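Local coordinates for protein beta-galactosidase (Trichoderma reesei, PDB 3OG2) that probably hydrolyses terminal non-reducing beta-D-galactose residues in beta-D-galactosides, as a glycoside hydrolase of family 35, at residues A346-R349 against R353-R356; L68-V73 against Y322-G327; L668-S673 against T712-G717; L778-D783 against R802-Y807. All coordinates share one frame; numbering follows the deposited sequence. Where two conformers were deposited one is given.

Contact 1 (A346-R349 against R353-R356). With NAG (2-acetamido-2-deoxy-beta-D-glucopyranose), chain B.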
loop_
_atom_site.group_PDB
_atom_site.type_symbol
_atom_site.label_atom_id
_atom_site.label_comp_id
_atom_site.label_asym_id
_atom_site.label_seq_id
_atom_site.Cartn_x
_atom_site.Cartn_y
_atom_site.Cartn_z
ATOM N N ALA A 346 -4.546 -3.250 -4.407
ATOM C CA ALA A 346 -4.336 -4.046 -3.197
ATOM C C ALA A 346 -5.649 -4.599 -2.644
ATOM O O ALA A 346 -6.754 -4.188 -3.003
ATOM C CB ALA A 346 -3.671 -3.180 -2.128
ATOM N N SER A 347 -5.482 -5.554 -1.733
ATOM C CA SER A 347 -6.662 -6.175 -1.073
ATOM C C SER A 347 -7.470 -5.175 -0.277
ATOM O O SER A 347 -8.681 -5.392 -0.180
ATOM C CB SER A 347 -6.247 -7.324 -0.169
ATOM O OG SER A 347 -5.327 -6.913 0.814
ATOM N N ILE A 348 -6.855 -4.136 0.264
ATOM C CA ILE A 348 -7.601 -3.031 0.875
ATOM C C ILE A 348 -7.475 -1.827 -0.054
ATOM O O ILE A 348 -6.346 -1.448 -0.373
ATOM C CB ILE A 348 -7.056 -2.705 2.268
ATOM C CG1 ILE A 348 -7.022 -3.961 3.156
ATOM C CG2 ILE A 348 -7.854 -1.577 2.872
ATOM C CD1 ILE A 348 -6.371 -3.781 4.524
ATOM N N ARG A 349 -8.610 -1.299 -0.517
ATOM C CA ARG A 349 -8.564 -0.215 -1.485
ATOM C C ARG A 349 -7.992 1.059 -0.851
ATOM O O ARG A 349 -7.930 1.206 0.394
ATOM C CB ARG A 349 -9.971 0.132 -1.928
ATOM C CG ARG A 349 -10.647 -0.956 -2.781
ATOM C CD ARG A 349 -12.017 -0.411 -3.165
ATOM N NE ARG A 349 -12.842 -1.376 -3.904
ATOM C CZ ARG A 349 -12.798 -1.520 -5.205
ATOM N NH1 ARG A 349 -11.971 -0.788 -5.975
ATOM N NH2 ARG A 349 -13.618 -2.418 -5.772
ATOM N N ARG A 353 -11.839 0.420 1.634
ATOM C CA ARG A 353 -12.898 -0.596 1.496
ATOM C C ARG A 353 -12.255 -1.982 1.269
ATOM O O ARG A 353 -11.212 -2.103 0.626
ATOM C CB ARG A 353 -13.866 -0.301 0.351
ATOM C CG ARG A 353 -14.810 0.855 0.679
ATOM C CD ARG A 353 -15.745 1.080 -0.506
ATOM N NE ARG A 353 -15.083 1.583 -1.688
ATOM C CZ ARG A 353 -15.246 1.220 -2.957
ATOM N NH1 ARG A 353 -16.089 0.266 -3.380
ATOM N NH2 ARG A 353 -14.537 1.832 -3.902
ATOM N N ILE A 354 -12.965 -2.987 1.807
ATOM C CA ILE A 354 -12.514 -4.381 1.746
ATOM C C ILE A 354 -13.562 -5.243 1.061
ATOM O O ILE A 354 -13.917 -6.346 1.454
ATOM C CB ILE A 354 -12.206 -4.898 3.162
ATOM C CG1 ILE A 354 -13.390 -4.720 4.138
ATOM C CG2 ILE A 354 -10.941 -4.205 3.654
ATOM C CD1 ILE A 354 -13.193 -5.479 5.425
ATOM N N ASP A 355 -14.072 -4.705 -0.068
ATOM C CA ASP A 355 -15.018 -5.439 -0.868
ATOM C C ASP A 355 -14.359 -6.250 -1.965
ATOM O O ASP A 355 -15.025 -7.138 -2.521
ATOM C CB ASP A 355 -16.000 -4.441 -1.508
ATOM C CG ASP A 355 -15.216 -3.566 -2.477
ATOM O OD1 ASP A 355 -14.309 -2.829 -2.120
ATOM O OD2 ASP A 355 -15.441 -3.596 -3.739
ATOM N N ARG A 356 -13.096 -6.045 -2.322
ATOM C CA ARG A 356 -12.522 -6.848 -3.439
ATOM C C ARG A 356 -12.468 -8.306 -3.032
ATOM O O ARG A 356 -12.144 -8.638 -1.866
ATOM C CB ARG A 356 -11.095 -6.383 -3.760
ATOM C CG ARG A 356 -11.136 -4.997 -4.449
ATOM C CD ARG A 356 -9.697 -4.508 -4.653
ATOM N NE ARG A 356 -9.654 -3.462 -5.688
ATOM C CZ ARG A 356 -8.763 -2.497 -5.755
ATOM N NH1 ARG A 356 -7.803 -2.352 -4.843
ATOM N NH2 ARG A 356 -8.828 -1.617 -6.772
HETATM C C1 NAG B . -17.959 -8.622 -2.924
HETATM C C2 NAG B . -17.911 -10.126 -3.160
HETATM C C3 NAG B . -16.946 -10.474 -4.274
HETATM C C4 NAG B . -17.309 -9.674 -5.536
HETATM C C5 NAG B . -17.339 -8.173 -5.181
HETATM C C6 NAG B . -17.814 -7.299 -6.330
HETATM C C7 NAG B . -18.289 -11.318 -1.040
HETATM C C8 NAG B . -17.701 -11.694 0.289
HETATM N N2 NAG B . -17.451 -10.769 -1.913
HETATM O O3 NAG B . -16.946 -11.847 -4.522
HETATM O O4 NAG B . -16.268 -9.897 -6.493
HETATM O O5 NAG B . -18.321 -8.002 -4.142
HETATM O O6 NAG B . -19.047 -7.761 -6.854
HETATM O O7 NAG B . -19.509 -11.384 -1.247
HETATM O O HOH W 1 -10.987 -4.300 -1.273
#
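Arg349 and Asp355 meet in a side-on salt bridge, the centre of a network that ties together two turns of the loop between strand 318-321 and helix 357-370 of the barrel. NE of Arg349 gives a nearly straight bond of 2.7 Å to Asp355 OD1, and NH2 of Arg349 reaches Asp355 OD2 at 3.0 Å. Both oxygens use their syn lone pairs, and the guanidinium and carboxylate planes are 13° apart, nearly coplanar. Arg349 gets there through a chain extended from CG to NE, while the CG of Asp355 is tucked between its backbone N and carbonyl carbon (chi1 65°). Asp355 O lies 3.3 Å from C1 of an attached-glycan NAG. The guanidinium of Arg353 lies flat on that of Arg349, centres 4.3 Å apart. The Arg353 chain is bent at chi3, and Arg353 NE pairs with Asp351. Over the opposite face of Arg349 comes NE of Arg356, the two guanidinium planes inclined by 38°. Arg356 sends NH1 to Ala346 O at 2.8 Å, on a lone pair in the carbonyl plane. The backbone adds Arg349 N to Arg353 O at 3.0 Å, and a water donates to Ser347 O and Arg353 O while accepting from Arg356 N. A methionine in place of Arg349 would probably leave Asp355 without its two-pronged partner and Arg353 without the flat surface it stacks on. The like charges of the three arginines are probably offset by the acids among them: Asp355, Asp351, Asp343 beside Arg356, and Glu293 shared by Arg349 and Arg356.

Contact 2 (L68-V73 against Y322-G327)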
loop_
_atom_site.group_PDB
_atom_site.type_symbol
_atom_site.label_atom_id
_atom_site.label_comp_id
_atom_site.label_asym_id
_atom_site.label_seq_id
_atom_site.Cartn_x
_atom_site.Cartn_y
_atom_site.Cartn_z
ATOM N N LEU A 68 -7.792 -10.424 8.511
ATOM C CA LEU A 68 -7.317 -11.388 7.528
ATOM C C LEU A 68 -6.662 -12.612 8.192
ATOM O O LEU A 68 -6.383 -13.606 7.538
ATOM C CB LEU A 68 -6.238 -10.772 6.629
ATOM C CG LEU A 68 -6.680 -9.639 5.724
ATOM C CD1 LEU A 68 -5.476 -8.959 5.089
ATOM C CD2 LEU A 68 -7.588 -10.199 4.612
ATOM N N GLY A 69 -6.342 -12.528 9.479
ATOM C CA GLY A 69 -5.548 -13.544 10.132
ATOM C C GLY A 69 -4.080 -13.167 10.150
ATOM O O GLY A 69 -3.251 -13.972 10.587
ATOM N N PHE A 70 -3.756 -11.958 9.665
ATOM C CA PHE A 70 -2.334 -11.519 9.718
ATOM C C PHE A 70 -1.945 -11.157 11.153
ATOM O O PHE A 70 -2.812 -10.801 11.950
ATOM C CB PHE A 70 -2.173 -10.294 8.848
ATOM C CG PHE A 70 -2.135 -10.603 7.331
ATOM C CD1 PHE A 70 -2.619 -11.796 6.786
ATOM C CD2 PHE A 70 -1.593 -9.627 6.499
ATOM C CE1 PHE A 70 -2.543 -11.976 5.411
ATOM C CE2 PHE A 70 -1.492 -9.817 5.091
ATOM C CZ PHE A 70 -1.993 -11.014 4.561
ATOM N N ASN A 71 -0.622 -11.219 11.413
ATOM C CA ASN A 71 -0.148 -10.840 12.757
ATOM C C ASN A 71 0.797 -9.666 12.710
ATOM O O ASN A 71 1.178 -9.160 13.788
ATOM C CB ASN A 71 0.515 -12.015 13.486
ATOM C CG ASN A 71 1.450 -12.781 12.572
ATOM O OD1 ASN A 71 2.136 -12.225 11.724
ATOM N ND2 ASN A 71 1.419 -14.105 12.738
ATOM N N THR A 72 1.128 -9.175 11.507
ATOM C CA THR A 72 2.222 -8.208 11.336
ATOM C C THR A 72 1.879 -7.228 10.234
ATOM O O THR A 72 1.142 -7.551 9.300
ATOM C CB THR A 72 3.506 -8.977 11.034
ATOM O OG1 THR A 72 3.797 -9.916 12.082
ATOM C CG2 THR A 72 4.727 -8.086 10.872
ATOM N N VAL A 73 2.437 -6.048 10.370
ATOM C CA VAL A 73 2.453 -5.045 9.311
ATOM C C VAL A 73 3.915 -4.641 9.102
ATOM O O VAL A 73 4.663 -4.454 10.062
ATOM C CB VAL A 73 1.562 -3.843 9.686
ATOM C CG1 VAL A 73 1.908 -2.572 8.906
ATOM C CG2 VAL A 73 0.103 -4.274 9.398
ATOM N N TYR A 322 3.076 -6.951 -0.372
ATOM C CA TYR A 322 3.346 -5.556 -0.759
ATOM C C TYR A 322 2.428 -5.278 -1.941
ATOM O O TYR A 322 2.694 -5.898 -2.999
ATOM C CB TYR A 322 4.842 -5.420 -1.125
ATOM C CG TYR A 322 5.200 -3.971 -1.392
ATOM C CD1 TYR A 322 4.790 -3.278 -2.531
ATOM C CD2 TYR A 322 5.967 -3.232 -0.476
ATOM C CE1 TYR A 322 5.109 -1.979 -2.765
ATOM C CE2 TYR A 322 6.310 -1.900 -0.676
ATOM C CZ TYR A 322 5.872 -1.281 -1.821
ATOM O OH TYR A 322 6.157 0.048 -2.025
ATOM N N MET A 323 1.517 -4.323 -1.943
ATOM C CA MET A 323 0.963 -3.626 -0.777
ATOM C C MET A 323 -0.256 -4.408 -0.252
ATOM O O MET A 323 -0.910 -5.132 -1.021
ATOM C CB MET A 323 0.440 -2.252 -1.190
ATOM C CG MET A 323 1.534 -1.278 -1.684
ATOM S SD MET A 323 2.817 -0.966 -0.459
ATOM C CE MET A 323 1.917 -0.000 0.756
ATOM N N THR A 324 -0.589 -4.197 1.010
ATOM C CA THR A 324 -1.888 -4.636 1.529
ATOM C C THR A 324 -2.855 -3.466 1.593
ATOM O O THR A 324 -4.004 -3.628 1.204
ATOM C CB THR A 324 -1.689 -5.349 2.866
ATOM O OG1 THR A 324 -0.917 -6.559 2.602
ATOM C CG2 THR A 324 -2.995 -5.800 3.481
ATOM N N PHE A 325 -2.403 -2.307 2.035
ATOM C CA PHE A 325 -3.157 -1.065 1.909
ATOM C C PHE A 325 -2.180 -0.052 1.293
ATOM O O PHE A 325 -1.123 0.169 1.925
ATOM C CB PHE A 325 -3.697 -0.572 3.262
ATOM C CG PHE A 325 -4.174 0.880 3.147
ATOM C CD1 PHE A 325 -5.325 1.196 2.449
ATOM C CD2 PHE A 325 -3.417 1.890 3.760
ATOM C CE1 PHE A 325 -5.736 2.528 2.347
ATOM C CE2 PHE A 325 -3.844 3.206 3.647
ATOM C CZ PHE A 325 -5.004 3.516 2.957
ATOM N N GLY A 326 -2.473 0.546 0.156
ATOM C CA GLY A 326 -1.563 1.425 -0.522
ATOM C C GLY A 326 -1.699 2.878 -0.144
ATOM O O GLY A 326 -0.708 3.598 0.000
ATOM N N GLY A 327 -2.928 3.406 0.016
ATOM C CA GLY A 327 -3.093 4.817 0.317
ATOM C C GLY A 327 -2.823 5.728 -0.895
ATOM O O GLY A 327 -3.056 5.347 -2.063
#
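The ring of Phe70 carries Leu68 CD1 over the centre of one face, 3.9 Å above the plane, and meets Thr324 at its edge, where CE2 of Phe70 lies 4.1 Å from Thr324 OG1. Met323 SD sits 3.3 Å above the middle of the Tyr322 ring, a Met-aromatic arrangement, and Gly327 N lies over the Phe325 ring. Across the contact the touch is light: Leu68 CD1 also approaches Thr324 CG2 at 4.3 Å, so the threonine meets both residues with different branches. OG1 of Thr324 stands beside the backbone N (chi1 -65°), with CG2 anti to that N, and bonds to Ile321 O; the hydroxyl therefore meets the ring by packing alone. Gly69, at positive phi, ends the preceding helix in a Schellman motif, and this turn brings Leu68 and Phe70 to the same side. Segments 249 residues apart in sequence meet through two slight packing touches, between the second and last strands of the TIM barrel core. Strand 72-76 begins beyond Phe70, whose ring also stacks with Phe43, while 322-327 follows strand 318-321; both strands flank strand 38-47. Ile65 of helix 58-66 touches Phe70 and Thr324, and Leu362 of helix 357-370 packs on Leu68 and Phe70.

Contact 3 (L668-S673 against T712-G717); sequences LPEIRS and TLLFRG
A 3-10 turn at 669-671 faces strand 713-717, with the CA atoms of Glu670 and Arg716 8.7 Å apart, and it is side chains that span the distance. Arg716, its chain bent at chi3 (57°), brings NH1 to Glu670 O at 2.9 Å. The bond is far from straight, at 131°, and the donor stands above the carbonyl plane. A water in the plane of the guanidinium accepts from Arg716 NH2 at 2.9 Å and lies within bonding distance of Glu670 O, while NE of Arg716 pairs with Asp677. The carboxylate of Glu670 turns elsewhere: OE2 is held by Arg849, and on the way it rests against Leu714 CD2 at 3.6 Å. That same methyl also meets Leu668 CD1 at 4.0 Å, so Leu714 CD2 touches a carboxylate oxygen and a leucine methyl. A leucine replacing Arg716 would probably leave Glu670 O without its side-chain donor and Asp677 without its salt-bridge partner. As a worked example of how a loop is fixed against a sheet, the turn covers one face of the antiparallel sheet containing strands 713-720 and 775-782, with Leu668 and Leu714 both touching Val781, in one of the enzyme's all-beta domains.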
loop_
_atom_site.group_PDB
_atom_site.type_symbol
_atom_site.label_atom_id
_atom_site.label_comp_id
_atom_site.label_asym_id
_atom_site.label_seq_id
_atom_site.Cartn_x
_atom_site.Cartn_y
_atom_site.Cartn_z
ATOM N N LEU A 668 -0.787 33.173 -12.493
ATOM C CA LEU A 668 0.420 33.506 -13.249
ATOM C C LEU A 668 0.553 35.022 -13.375
ATOM O O LEU A 668 0.671 35.609 -14.472
ATOM C CB LEU A 668 0.371 32.777 -14.586
ATOM C CG LEU A 668 1.717 32.664 -15.307
ATOM C CD1 LEU A 668 2.739 31.813 -14.547
ATOM C CD2 LEU A 668 1.464 32.113 -16.736
ATOM N N PRO A 669 0.586 35.745 -12.250
ATOM C CA PRO A 669 0.767 37.199 -12.317
ATOM C C PRO A 669 2.151 37.583 -12.848
ATOM O O PRO A 669 2.362 38.714 -13.250
ATOM C CB PRO A 669 0.668 37.621 -10.860
ATOM C CG PRO A 669 1.117 36.420 -10.065
ATOM C CD PRO A 669 0.496 35.275 -10.830
ATOM N N GLU A 670 3.070 36.604 -12.870
ATOM C CA GLU A 670 4.440 36.834 -13.312
ATOM C C GLU A 670 4.478 37.419 -14.712
ATOM O O GLU A 670 5.431 38.134 -15.054
ATOM C CB GLU A 670 5.194 35.492 -13.394
ATOM C CG GLU A 670 5.472 34.894 -12.023
ATOM C CD GLU A 670 4.392 34.066 -11.399
ATOM O OE1 GLU A 670 3.236 34.063 -11.875
ATOM O OE2 GLU A 670 4.658 33.354 -10.385
ATOM N N ILE A 671 3.505 37.087 -15.576
ATOM C CA ILE A 671 3.635 37.475 -16.965
ATOM C C ILE A 671 3.037 38.853 -17.215
ATOM O O ILE A 671 3.124 39.355 -18.350
ATOM C CB ILE A 671 2.974 36.444 -17.929
ATOM C CG1 ILE A 671 1.486 36.275 -17.672
ATOM C CG2 ILE A 671 3.726 35.124 -17.901
ATOM C CD1 ILE A 671 0.751 35.510 -18.760
ATOM N N ARG A 672 2.472 39.484 -16.212
ATOM C CA ARG A 672 1.926 40.823 -16.382
ATOM C C ARG A 672 3.037 41.870 -16.321
ATOM O O ARG A 672 4.044 41.709 -15.659
ATOM C CB ARG A 672 0.907 41.094 -15.278
ATOM C CG ARG A 672 -0.203 40.070 -15.135
ATOM C CD ARG A 672 -0.927 40.393 -13.823
ATOM N NE ARG A 672 -2.346 40.098 -13.856
ATOM C CZ ARG A 672 -2.954 39.305 -12.982
ATOM N NH1 ARG A 672 -2.330 38.667 -11.998
ATOM N NH2 ARG A 672 -4.262 39.094 -13.099
ATOM N N SER A 673 2.892 42.973 -17.066
ATOM C CA SER A 673 4.007 43.919 -17.177
ATOM C C SER A 673 4.341 44.573 -15.835
ATOM O O SER A 673 5.428 45.078 -15.600
ATOM C CB SER A 673 3.732 45.016 -18.204
ATOM O OG SER A 673 3.643 44.610 -19.552
ATOM N N THR A 712 5.845 22.370 -8.892
ATOM C CA THR A 712 6.138 23.125 -10.083
ATOM C C THR A 712 7.218 24.182 -9.814
ATOM O O THR A 712 7.228 24.852 -8.783
ATOM C CB THR A 712 4.830 23.850 -10.524
ATOM O OG1 THR A 712 3.758 22.923 -10.543
ATOM C CG2 THR A 712 4.965 24.510 -11.899
ATOM N N LEU A 713 8.125 24.350 -10.776
ATOM C CA LEU A 713 9.159 25.371 -10.740
ATOM C C LEU A 713 8.878 26.467 -11.762
ATOM O O LEU A 713 8.266 26.206 -12.814
ATOM C CB LEU A 713 10.506 24.723 -11.116
ATOM C CG LEU A 713 10.969 23.564 -10.236
ATOM C CD1 LEU A 713 12.304 23.040 -10.777
ATOM C CD2 LEU A 713 11.070 24.005 -8.774
ATOM N N LEU A 714 9.346 27.677 -11.471
ATOM C CA LEU A 714 9.280 28.772 -12.417
ATOM C C LEU A 714 10.658 29.400 -12.573
ATOM O O LEU A 714 11.389 29.520 -11.599
ATOM C CB LEU A 714 8.277 29.857 -12.060
ATOM C CG LEU A 714 6.801 29.474 -12.177
ATOM C CD1 LEU A 714 6.319 28.775 -10.932
ATOM C CD2 LEU A 714 5.955 30.731 -12.456
ATOM N N PHE A 715 10.949 29.813 -13.789
ATOM C CA PHE A 715 12.196 30.490 -14.105
ATOM C C PHE A 715 11.885 31.784 -14.830
ATOM O O PHE A 715 10.959 31.816 -15.649
ATOM C CB PHE A 715 13.083 29.657 -15.035
ATOM C CG PHE A 715 13.443 28.322 -14.409
ATOM C CD1 PHE A 715 12.564 27.223 -14.464
ATOM C CD2 PHE A 715 14.639 28.186 -13.744
ATOM C CE1 PHE A 715 12.905 26.054 -13.793
ATOM C CE2 PHE A 715 15.047 27.021 -13.097
ATOM C CZ PHE A 715 14.145 25.978 -13.139
ATOM N N ARG A 716 12.652 32.824 -14.552
ATOM C CA ARG A 716 12.468 34.109 -15.268
ATOM C C ARG A 716 13.830 34.505 -15.834
ATOM O O ARG A 716 14.794 34.655 -15.059
ATOM C CB ARG A 716 11.933 35.200 -14.325
ATOM C CG ARG A 716 10.468 34.884 -14.025
ATOM C CD ARG A 716 9.885 35.830 -13.058
ATOM N NE ARG A 716 9.905 37.246 -13.371
ATOM C CZ ARG A 716 9.023 37.856 -14.150
ATOM N NH1 ARG A 716 8.103 37.118 -14.799
ATOM N NH2 ARG A 716 9.003 39.173 -14.337
ATOM N N GLY A 717 13.890 34.574 -17.149
ATOM C CA GLY A 717 15.132 34.881 -17.814
ATOM C C GLY A 717 15.090 36.236 -18.512
ATOM O O GLY A 717 14.249 36.451 -19.412
HETATM O O HOH W 2 6.914 40.532 -15.778
#

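Contact 4 (L778-D783 against R802-Y807); sequences LTVVVD and RGILDY
Face-to-face packing of two antiparallel sheets in an all-beta domain brings Val780 and Val782 of strand 775-782 against Gly803 and Ile804 of strand 803-811. CG1 of Val780 meets CD1 of Ile804 at 4.3 Å, methyl against methyl. Two residues further along the strand, Val782 CG1 lies 4.1 Å from the carbonyl O of Gly803. This branch of Val782 is anti to the backbone N (chi1 -179°), which carries it out from its own strand to the glycine carbonyl. The CA atoms of Val782 and Gly803 are 6.1 Å apart; Gly803 itself is at positive phi, and at its backbone angles a CB would be pressed against the carbonyl O of Arg802. The arrangement illustrates a beta sandwich: strand 775-782 pairs with 713-720 and 740-744 in one layer, and strand 803-811 pairs with 726-733 in the other. A classic beta bulge sets Leu805 and Asp806 together opposite Ser731 on strand 726-733. Phe715, from the strand beside Val780, also packs on Ile804, while Val782 reaches Thr732 of the second layer.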
loop_
_atom_site.group_PDB
_atom_site.type_symbol
_atom_site.label_atom_id
_atom_site.label_comp_id
_atom_site.label_asym_id
_atom_site.label_seq_id
_atom_site.Cartn_x
_atom_site.Cartn_y
_atom_site.Cartn_z
ATOM N N LEU A 778 11.603 36.163 -20.183
ATOM C CA LEU A 778 10.981 34.863 -20.433
ATOM C C LEU A 778 10.509 34.298 -19.123
ATOM O O LEU A 778 11.252 34.242 -18.159
ATOM C CB LEU A 778 12.039 33.942 -21.052
ATOM C CG LEU A 778 12.380 34.250 -22.481
ATOM C CD1 LEU A 778 13.721 33.608 -22.853
ATOM C CD2 LEU A 778 11.292 33.755 -23.441
ATOM N N THR A 779 9.263 33.860 -19.064
ATOM C CA THR A 779 8.785 33.117 -17.896
ATOM C C THR A 779 8.571 31.682 -18.359
ATOM O O THR A 779 7.843 31.438 -19.313
ATOM C CB THR A 779 7.471 33.697 -17.308
ATOM O OG1 THR A 779 7.714 35.011 -16.800
ATOM C CG2 THR A 779 6.993 32.854 -16.139
ATOM N N VAL A 780 9.261 30.750 -17.679
ATOM C CA VAL A 780 9.223 29.349 -18.067
ATOM C C VAL A 780 8.657 28.583 -16.867
ATOM O O VAL A 780 9.231 28.666 -15.776
ATOM C CB VAL A 780 10.642 28.836 -18.388
ATOM C CG1 VAL A 780 10.603 27.345 -18.771
ATOM C CG2 VAL A 780 11.229 29.684 -19.480
ATOM N N VAL A 781 7.553 27.880 -17.006
ATOM C CA VAL A 781 6.965 27.084 -15.952
ATOM C C VAL A 781 7.320 25.637 -16.268
ATOM O O VAL A 781 7.106 25.196 -17.404
ATOM C CB VAL A 781 5.433 27.267 -15.929
ATOM C CG1 VAL A 781 4.830 26.451 -14.758
ATOM C CG2 VAL A 781 5.075 28.746 -15.802
ATOM N N VAL A 782 7.871 24.912 -15.306
ATOM C CA VAL A 782 8.290 23.537 -15.522
ATOM C C VAL A 782 7.673 22.699 -14.393
ATOM O O VAL A 782 8.052 22.885 -13.239
ATOM C CB VAL A 782 9.831 23.359 -15.503
ATOM C CG1 VAL A 782 10.176 21.895 -15.773
ATOM C CG2 VAL A 782 10.479 24.296 -16.530
ATOM N N ASP A 783 6.710 21.854 -14.728
ATOM C CA ASP A 783 6.183 21.016 -13.654
ATOM C C ASP A 783 7.192 19.936 -13.282
ATOM O O ASP A 783 8.006 19.543 -14.115
ATOM C CB ASP A 783 4.938 20.231 -14.080
ATOM C CG ASP A 783 4.144 19.829 -12.833
ATOM O OD1 ASP A 783 4.237 20.503 -11.765
ATOM O OD2 ASP A 783 3.438 18.780 -12.895
ATOM N N ARG A 802 15.601 18.851 -12.003
ATOM C CA ARG A 802 14.312 19.390 -12.477
ATOM C C ARG A 802 14.545 20.830 -12.829
ATOM O O ARG A 802 15.173 21.576 -12.024
ATOM C CB ARG A 802 13.235 19.299 -11.403
ATOM C CG ARG A 802 13.061 17.837 -10.944
ATOM C CD ARG A 802 12.367 17.040 -12.034
ATOM N NE ARG A 802 12.107 15.635 -11.742
ATOM C CZ ARG A 802 12.786 14.628 -12.327
ATOM N NH1 ARG A 802 13.804 14.852 -13.148
ATOM N NH2 ARG A 802 12.405 13.396 -12.040
ATOM N N GLY A 803 14.057 21.285 -13.993
ATOM C CA GLY A 803 14.223 22.670 -14.373
ATOM C C GLY A 803 14.701 22.722 -15.818
ATOM O O GLY A 803 14.147 22.049 -16.710
ATOM N N ILE A 804 15.688 23.569 -16.056
ATOM C CA ILE A 804 16.194 23.806 -17.414
ATOM C C ILE A 804 17.561 23.162 -17.509
ATOM O O ILE A 804 18.478 23.514 -16.785
ATOM C CB ILE A 804 16.247 25.308 -17.737
ATOM C CG1 ILE A 804 14.816 25.903 -17.706
ATOM C CG2 ILE A 804 16.944 25.577 -19.072
ATOM C CD1 ILE A 804 14.776 27.413 -17.681
ATOM N N LEU A 805 17.673 22.177 -18.413
ATOM C CA LEU A 805 18.945 21.472 -18.620
ATOM C C LEU A 805 19.859 22.250 -19.528
ATOM O O LEU A 805 21.090 22.091 -19.428
ATOM C CB LEU A 805 18.649 20.116 -19.321
ATOM C CG LEU A 805 17.785 19.166 -18.523
ATOM C CD1 LEU A 805 17.612 17.866 -19.304
ATOM C CD2 LEU A 805 18.416 18.911 -17.170
ATOM N N ASP A 806 19.323 22.982 -20.497
ATOM C CA ASP A 806 20.164 23.646 -21.480
ATOM C C ASP A 806 19.293 24.666 -22.172
ATOM O O ASP A 806 18.050 24.563 -22.194
ATOM C CB ASP A 806 20.682 22.660 -22.546
ATOM C CG ASP A 806 21.909 23.150 -23.278
ATOM O OD1 ASP A 806 22.397 24.260 -22.968
ATOM O OD2 ASP A 806 22.413 22.399 -24.130
ATOM N N TYR A 807 19.903 25.668 -22.766
ATOM C CA TYR A 807 19.205 26.635 -23.594
ATOM C C TYR A 807 20.209 27.313 -24.518
ATOM O O TYR A 807 21.395 27.319 -24.271
ATOM C CB TYR A 807 18.500 27.696 -22.737
ATOM C CG TYR A 807 19.409 28.598 -21.950
ATOM C CD1 TYR A 807 19.912 29.814 -22.474
ATOM C CD2 TYR A 807 19.786 28.262 -20.655
ATOM C CE1 TYR A 807 20.751 30.646 -21.775
ATOM C CE2 TYR A 807 20.621 29.087 -19.914
ATOM C CZ TYR A 807 21.093 30.247 -20.482
ATOM O OH TYR A 807 21.893 31.060 -19.731
#

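Overall arrangement
The four contacts fall into two pairs, each with centres 11 Å apart; between the pairs, centres lie 41 to 45 Å apart. Contacts 1 and 2 belong to the family 35 TIM barrel and touch directly: Ile348 N lies 3.0 Å from Thr324 O, a probable hydrogen bond. They lie near, not in, the galactose site, which holds no galactose in this model, with Thr324 about 10 Å from Glu278 and Ala346 about 11 Å from Glu122, side chain to side chain. Contacts 3 and 4 meet on one sheet, where strands 713-720 and 775-782 are neighbours; the turn of contact 3 and strand 803-811 of contact 4 pack on it. Thr712 OG1 probably bonds to Asp783 OD1 at 2.8 Å.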